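Local coordinates for protein putative Transcriptional Regulator (Rhodococcus sp., PDB 2IA2) that probably binds DNA as an IclR-family transcriptional regulator, pairing an N-terminal helix-turn-helix domain with a C-terminal domain of the type that senses small effectors, at the interface of chains A and B. Coordinates in Å, arbitrary orientation; residue numbers count along the deposited sequence, not the author numbering. Chains: chain A/B, Putative Transcriptional Regulator.

The interface of chains A and B. Residues chain A 87-88, 90, 262-263; chain B 77, 80.
B:Leu80 pushes its forked end between two parts of chain A: the end of helix 84-87 with the loop that follows, and the last turn of the C-terminal helix 246-264. Its two methyls divide the work. CD2 lies against the side-chain root of A:Leu87, 3.6 Å from CB, and reaches the backbone N of A:Ser88 at 3.8 Å. CD1 turns to the C-terminal helix and rests on the main chain of A:Val263, 3.6 Å from CA, near the carbonyl O of A:Thr262. A first torsion of -65° puts CG of B:Leu80 opposite its own carbonyl carbon, toward chain A; the second (167°) then turns CD1 and CD2 to their separate partners. Behind the fork, CB of B:Leu80 meets the methyl CG2 of A:Thr262 at 3.9 Å, the two side chains running at a slant to each other. That same methyl faces the carbonyl O of B:Pro77, 3.6 Å away, a van der Waals contact. In A:Thr262, CG2 points away from the backbone N and toward chain B, while the hydroxyl OG1 takes the other branch (chi1 -56°).

Beside the leucine, the ring of B:Pro77 makes more distant contacts with chain A. Its CB lies 4.1 Å from CG2 of A:Val263, and its CG comes 4.2 Å from CD1 of A:Leu90, whose side chain stands about perpendicular to it. A:Val263 is thus shared, giving its backbone to B:Leu80 and a methyl to both B:Leu80 and B:Pro77. The 3-10 turn 77-79 leads into helix 80-89 and brings both residues to the same face of chain A. Burying about 158 Å² in all, this apolar patch, probably near the connection between the domains, may help place them in the dimer usual for IclR regulators; the chains do not meet by an exact two-fold, and it need not recur with them exchanged.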
loop_
_atom_site.group_PDB
_atom_site.type_symbol
_atom_site.label_atom_id
_atom_site.label_comp_id
_atom_site.label_asym_id
_atom_site.label_seq_id
_atom_site.Cartn_x
_atom_site.Cartn_y
_atom_site.Cartn_z
ATOM N N LEU A 87 -0.950 -0.132 -6.640
ATOM C CA LEU A 87 -1.978 0.274 -5.674
ATOM C C LEU A 87 -1.408 0.374 -4.265
ATOM O O LEU A 87 -1.837 1.201 -3.490
ATOM C CB LEU A 87 -3.170 -0.679 -5.722
ATOM C CG LEU A 87 -3.981 -0.607 -7.034
ATOM C CD1 LEU A 87 -5.059 -1.664 -7.027
ATOM C CD2 LEU A 87 -4.669 0.795 -7.048
ATOM N N SER A 88 -0.404 -0.442 -3.936
ATOM C CA SER A 88 0.240 -0.407 -2.594
ATOM C C SER A 88 1.193 0.787 -2.413
ATOM O O SER A 88 1.604 1.134 -1.320
ATOM C CB SER A 88 0.907 -1.753 -2.255
ATOM O OG SER A 88 2.003 -2.032 -3.142
ATOM N N LEU A 90 0.205 4.022 -3.305
ATOM C CA LEU A 90 -0.583 5.253 -3.302
ATOM C C LEU A 90 -0.273 6.159 -2.109
ATOM O O LEU A 90 -0.181 5.700 -0.970
ATOM C CB LEU A 90 -2.113 4.947 -3.292
ATOM C CG LEU A 90 -2.689 4.180 -4.474
ATOM C CD1 LEU A 90 -4.199 3.835 -4.348
ATOM C CD2 LEU A 90 -2.414 4.941 -5.769
ATOM N N THR A 262 -5.627 -0.320 3.967
ATOM C CA THR A 262 -5.464 -1.388 2.981
ATOM C C THR A 262 -4.197 -1.213 2.130
ATOM O O THR A 262 -3.472 -2.178 1.826
ATOM C CB THR A 262 -6.708 -1.438 2.063
ATOM O OG1 THR A 262 -7.874 -1.592 2.886
ATOM C CG2 THR A 262 -6.655 -2.570 1.040
ATOM N N VAL A 263 -3.961 0.025 1.730
ATOM C CA VAL A 263 -2.851 0.392 0.909
ATOM C C VAL A 263 -1.550 0.119 1.654
ATOM O O VAL A 263 -0.595 -0.418 1.077
ATOM C CB VAL A 263 -2.955 1.916 0.495
ATOM C CG1 VAL A 263 -1.637 2.416 -0.060
ATOM C CG2 VAL A 263 -4.109 2.103 -0.531
ATOM N N PRO B 77 -8.486 0.569 -4.273
ATOM C CA PRO B 77 -7.711 -0.158 -3.309
ATOM C C PRO B 77 -8.323 -1.506 -2.927
ATOM O O PRO B 77 -7.609 -2.358 -2.437
ATOM C CB PRO B 77 -7.681 0.799 -2.104
ATOM C CG PRO B 77 -7.712 2.181 -2.766
ATOM C CD PRO B 77 -8.785 1.942 -3.802
ATOM N N LEU B 80 -6.480 -4.581 -3.950
ATOM C CA LEU B 80 -5.424 -5.096 -3.060
ATOM C C LEU B 80 -5.878 -6.295 -2.260
ATOM O O LEU B 80 -5.062 -7.078 -1.869
ATOM C CB LEU B 80 -4.936 -4.012 -2.124
ATOM C CG LEU B 80 -4.223 -2.828 -2.801
ATOM C CD1 LEU B 80 -4.052 -1.614 -1.837
ATOM C CD2 LEU B 80 -2.856 -3.255 -3.276
#